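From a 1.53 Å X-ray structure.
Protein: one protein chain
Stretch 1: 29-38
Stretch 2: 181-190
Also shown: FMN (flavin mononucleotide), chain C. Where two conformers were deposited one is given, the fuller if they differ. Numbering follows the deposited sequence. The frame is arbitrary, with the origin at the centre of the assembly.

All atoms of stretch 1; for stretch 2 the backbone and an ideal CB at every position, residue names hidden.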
# COMPACT_ATOMS: atom_id res chain seq x y z
N GLU B 29 23.63 2.55 4.71
CA GLU B 29 22.35 2.49 5.44
C GLU B 29 21.20 2.87 4.52
O GLU B 29 21.27 3.87 3.83
CB GLU B 29 22.35 3.49 6.62
CG GLU B 29 23.41 3.26 7.65
CD GLU B 29 22.93 2.43 8.81
OE1 GLU B 29 21.74 2.01 8.79
OE2 GLU B 29 23.72 2.19 9.75
N PRO B 30 20.13 2.09 4.52
CA PRO B 30 19.05 2.40 3.57
C PRO B 30 18.30 3.71 3.90
O PRO B 30 17.80 4.39 3.00
CB PRO B 30 18.14 1.18 3.66
CG PRO B 30 18.42 0.59 5.02
CD PRO B 30 19.88 0.85 5.28
N ILE B 31 18.26 4.12 5.16
CA ILE B 31 17.55 5.35 5.48
C ILE B 31 18.17 6.55 4.76
O ILE B 31 17.47 7.49 4.38
CB ILE B 31 17.52 5.61 6.99
CG1 ILE B 31 16.72 4.52 7.70
CG2 ILE B 31 16.89 6.93 7.27
CD1 ILE B 31 15.25 4.47 7.35
N THR B 32 19.49 6.50 4.55
CA THR B 32 20.18 7.56 3.82
C THR B 32 19.57 7.68 2.41
O THR B 32 19.33 8.78 1.92
CB THR B 32 21.69 7.26 3.70
OG1 THR B 32 22.27 7.19 5.01
CG2 THR B 32 22.42 8.31 2.87
N LEU B 33 19.32 6.54 1.77
CA LEU B 33 18.80 6.52 0.40
C LEU B 33 17.32 6.92 0.40
O LEU B 33 16.86 7.63 -0.49
CB LEU B 33 18.99 5.14 -0.24
CG LEU B 33 18.60 4.99 -1.71
CD1 LEU B 33 19.34 6.00 -2.55
CD2 LEU B 33 18.84 3.57 -2.25
N LEU B 34 16.59 6.48 1.41
CA LEU B 34 15.19 6.90 1.56
C LEU B 34 15.08 8.41 1.60
O LEU B 34 14.25 9.00 0.92
CB LEU B 34 14.58 6.26 2.81
CG LEU B 34 13.20 6.72 3.28
CD1 LEU B 34 12.17 6.48 2.21
CD2 LEU B 34 12.85 5.98 4.61
N LYS B 35 15.91 9.04 2.41
CA LYS B 35 15.87 10.50 2.49
C LYS B 35 16.24 11.17 1.19
O LYS B 35 15.67 12.22 0.84
CB LYS B 35 16.75 11.00 3.63
CG LYS B 35 16.24 10.62 5.02
CD LYS B 35 17.12 11.25 6.12
CE LYS B 35 16.61 10.84 7.47
NZ LYS B 35 17.59 11.14 8.53
N ARG B 36 17.21 10.60 0.48
CA ARG B 36 17.63 11.20 -0.79
C ARG B 36 16.48 11.13 -1.78
O ARG B 36 16.18 12.10 -2.48
CB ARG B 36 18.84 10.47 -1.38
CG ARG B 36 20.17 10.81 -0.74
CD ARG B 36 21.32 10.13 -1.51
NE ARG B 36 22.49 10.03 -0.66
CZ ARG B 36 23.54 9.26 -0.92
NH1 ARG B 36 23.56 8.54 -2.03
NH2 ARG B 36 24.57 9.23 -0.07
N TRP B 37 15.81 9.96 -1.84
CA TRP B 37 14.71 9.78 -2.73
C TRP B 37 13.55 10.72 -2.41
O TRP B 37 12.93 11.26 -3.34
CB TRP B 37 14.25 8.30 -2.80
CG TRP B 37 15.03 7.47 -3.75
CD1 TRP B 37 16.32 7.69 -4.16
CD2 TRP B 37 14.58 6.29 -4.44
NE1 TRP B 37 16.68 6.74 -5.10
CE2 TRP B 37 15.64 5.87 -5.28
CE3 TRP B 37 13.39 5.59 -4.46
CZ2 TRP B 37 15.53 4.75 -6.13
CZ3 TRP B 37 13.28 4.47 -5.27
CH2 TRP B 37 14.34 4.07 -6.11
N LEU B 38 13.25 10.91 -1.13
CA LEU B 38 12.17 11.81 -0.74
C LEU B 38 12.51 13.26 -1.13
O LEU B 38 11.63 14.03 -1.54
CB LEU B 38 11.89 11.75 0.77
CG LEU B 38 11.00 10.56 1.11
CD1 LEU B 38 11.17 10.13 2.52
CD2 LEU B 38 9.53 10.91 0.87
N UNK B 181 10.76 0.78 12.21
CA UNK B 181 12.19 0.52 12.09
C UNK B 181 12.41 -0.65 11.15
O UNK B 181 11.94 -1.78 11.41
CB UNK B 181 12.82 0.24 13.46
N UNK B 182 13.10 -0.40 10.04
CA UNK B 182 13.16 -1.45 9.02
C UNK B 182 14.15 -2.55 9.35
O UNK B 182 15.21 -2.26 9.92
CB UNK B 182 13.52 -0.84 7.67
N UNK B 183 13.81 -3.79 8.98
CA UNK B 183 14.82 -4.85 8.82
C UNK B 183 15.04 -5.18 7.35
O UNK B 183 15.91 -5.99 7.02
CB UNK B 183 14.40 -6.11 9.58
N UNK B 184 14.22 -4.58 6.47
CA UNK B 184 14.34 -4.85 5.03
C UNK B 184 13.76 -3.66 4.31
O UNK B 184 12.73 -3.15 4.71
CB UNK B 184 13.63 -6.14 4.62
N UNK B 185 14.43 -3.19 3.26
CA UNK B 185 13.87 -2.19 2.36
C UNK B 185 14.15 -2.52 0.92
O UNK B 185 15.15 -3.10 0.61
CB UNK B 185 14.42 -0.80 2.69
N UNK B 186 13.24 -2.16 0.02
CA UNK B 186 13.54 -2.26 -1.40
C UNK B 186 13.26 -0.96 -2.06
O UNK B 186 12.24 -0.27 -1.76
CB UNK B 186 12.74 -3.38 -2.07
N UNK B 187 14.17 -0.61 -2.96
CA UNK B 187 14.06 0.59 -3.78
C UNK B 187 13.87 0.12 -5.21
O UNK B 187 14.68 -0.66 -5.72
CB UNK B 187 15.28 1.50 -3.64
N UNK B 188 12.81 0.57 -5.85
CA UNK B 188 12.45 0.16 -7.22
C UNK B 188 12.27 1.37 -8.12
O UNK B 188 11.58 2.31 -7.76
CB UNK B 188 11.17 -0.68 -7.21
N UNK B 189 12.89 1.36 -9.30
CA UNK B 189 12.77 2.48 -10.22
C UNK B 189 12.55 1.95 -11.62
O UNK B 189 13.35 1.20 -12.15
CB UNK B 189 14.01 3.38 -10.17
N UNK B 190 11.46 2.38 -12.23
CA UNK B 190 11.05 1.90 -13.55
C UNK B 190 12.08 2.28 -14.61
O UNK B 190 12.72 3.35 -14.56
CB UNK B 190 9.68 2.46 -13.92
N1 FMN C . 4.44 -7.07 -10.72
C2 FMN C . 3.72 -8.19 -11.04
O2 FMN C . 4.17 -9.30 -10.83
N3 FMN C . 2.47 -8.05 -11.57
C4 FMN C . 1.95 -6.81 -11.84
O4 FMN C . 0.80 -6.74 -12.33
C4A FMN C . 2.68 -5.67 -11.53
N5 FMN C . 2.19 -4.41 -11.82
C5A FMN C . 2.95 -3.30 -11.46
C6 FMN C . 2.45 -2.04 -11.72
C7 FMN C . 3.16 -0.92 -11.35
C7M FMN C . 2.57 0.42 -11.65
C8 FMN C . 4.41 -1.05 -10.76
C8M FMN C . 5.19 0.15 -10.34
C9 FMN C . 4.92 -2.31 -10.50
C9A FMN C . 4.21 -3.44 -10.89
N10 FMN C . 4.72 -4.75 -10.65
C10 FMN C . 3.95 -5.83 -10.98
C1' FMN C . 6.05 -5.02 -10.04
C2' FMN C . 5.93 -5.22 -8.53
O2' FMN C . 5.73 -3.97 -7.85
C3' FMN C . 7.16 -5.91 -7.94
O3' FMN C . 8.30 -5.14 -8.26
C4' FMN C . 7.30 -7.36 -8.44
O4' FMN C . 6.01 -7.90 -8.69
C5' FMN C . 8.13 -8.21 -7.50
O5' FMN C . 7.59 -8.17 -6.19
P FMN C . 8.05 -9.21 -5.07
O1P FMN C . 7.43 -10.56 -5.39
O2P FMN C . 9.59 -9.30 -5.11
O3P FMN C . 7.50 -8.68 -3.79

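Helix 30-38 lies across strand 184-189 at 37° between their directions, with a closest axial approach of 9.9 Å. Pro30, Ile31, Leu33, Leu34 and Trp37 line the helix face, so apolar partners are expected.

Position 181 points away from the helix. Stretch 1 sets little constraint here, and a polar residue would do. It is Glu181, which makes no contact with stretch 1.

Position 182 points toward the helix, but its ideal CB has nothing of stretch 1 within 5.5 Å. Phi is -78° and psi 145°, which proline tolerates. A modest apolar group could reach Ile31. The residue is Pro182, and its CG lies 4.2 Å from Ile31 CD1.

At 183 the chain turns a corner, and stretch 1 is out of reach. Many residues would fit; it is His183. Position 184 points away from the helix and is equally free as far as stretch 1 is concerned. It is Glu184, whose carboxylate is hydrogen-bonded elsewhere in the structure.

Position 185 faces the start of the helix. Its ideal CB is 4.3 Å from Pro30 CB, and Ile31 and Leu34 are close by. Leucine, isoleucine or methionine would suit this apolar site. The residue is Met185. Its SD sits 3.7 Å from Pro30 CB and 4.3 Å from Ile31 CD1, while its CE reaches 4.0 Å from Leu34 CB.

Position 186 is out of reach of stretch 1, which leaves the choice open. It is Glu186, also hydrogen-bonded elsewhere.

Position 187 points into the helix face. Its ideal CB is 3.7 Å from Trp37 CH2 and 4.3 Å from Leu33 CD2. A large apolar group is favoured, either aromatic or a long aliphatic. The residue is Phe187, with chi1 at -68° (m). Leu33 CD2 stands over its ring face, 3.6 Å from the centroid and 7° off the normal, a CH-pi contact. The ring edge meets the face of the six-membered ring of Trp37, with the ring centroids 5.2 Å apart and planes at 87°. Phe187 CB also lies over that face.

Position 188 points away; polar, aliphatic or aromatic groups would all be possible as far as stretch 1 is concerned. It is Trp188. Its backbone O lies 3.7 Å from Trp37 CH2, at the indole edge, and its NE1 is 3.4 Å from FMN O3'.

Position 189 points back toward the helix, with its ideal CB 4.1 Å from Trp37 CH2. A small apolar residue suits this close approach. Ala189 provides one methyl against the indole.

Position 190 is out of reach of stretch 1, so small, polar or apolar side chains would all serve. It is Ala190.

Stretch 2 (181-190) EPHEMEFWAA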
# COMPACT_ATOMS: atom_id res chain seq x y z
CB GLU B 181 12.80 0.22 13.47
CG GLU B 181 12.55 1.30 14.48
CD GLU B 181 13.35 1.12 15.76
OE1 GLU B 181 13.87 0.01 16.03
OE2 GLU B 181 13.44 2.12 16.52
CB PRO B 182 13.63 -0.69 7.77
CG PRO B 182 14.38 0.48 8.30
CD PRO B 182 13.67 0.87 9.56
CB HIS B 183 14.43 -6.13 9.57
CG HIS B 183 13.18 -6.76 9.07
ND1 HIS B 183 11.97 -6.58 9.69
CD2 HIS B 183 12.95 -7.57 8.01
CE1 HIS B 183 11.03 -7.23 9.02
NE2 HIS B 183 11.60 -7.84 7.99
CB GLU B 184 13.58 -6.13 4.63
CG GLU B 184 13.68 -6.45 3.14
CD GLU B 184 12.91 -7.71 2.74
OE1 GLU B 184 13.03 -8.13 1.57
OE2 GLU B 184 12.19 -8.32 3.59
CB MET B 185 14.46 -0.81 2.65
CG MET B 185 14.04 -0.32 4.00
SD MET B 185 14.56 1.33 4.42
CE MET B 185 14.09 2.25 3.03
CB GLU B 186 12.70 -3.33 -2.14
CG GLU B 186 13.16 -3.40 -3.65
CD GLU B 186 12.24 -4.15 -4.64
OE1 GLU B 186 11.41 -5.02 -4.22
OE2 GLU B 186 12.38 -3.88 -5.87
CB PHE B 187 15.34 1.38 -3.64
CG PHE B 187 15.52 1.96 -2.26
CD1 PHE B 187 16.07 1.18 -1.26
CD2 PHE B 187 15.16 3.26 -1.98
CE1 PHE B 187 16.22 1.66 0.00
CE2 PHE B 187 15.34 3.76 -0.70
CZ PHE B 187 15.87 2.95 0.30
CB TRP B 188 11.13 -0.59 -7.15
CG TRP B 188 10.57 -1.21 -8.42
CD1 TRP B 188 10.64 -2.52 -8.77
CD2 TRP B 188 9.81 -0.57 -9.46
NE1 TRP B 188 9.97 -2.76 -9.94
CE2 TRP B 188 9.43 -1.59 -10.38
CE3 TRP B 188 9.36 0.73 -9.67
CZ2 TRP B 188 8.68 -1.32 -11.51
CZ3 TRP B 188 8.59 0.98 -10.79
CH2 TRP B 188 8.26 -0.04 -11.69
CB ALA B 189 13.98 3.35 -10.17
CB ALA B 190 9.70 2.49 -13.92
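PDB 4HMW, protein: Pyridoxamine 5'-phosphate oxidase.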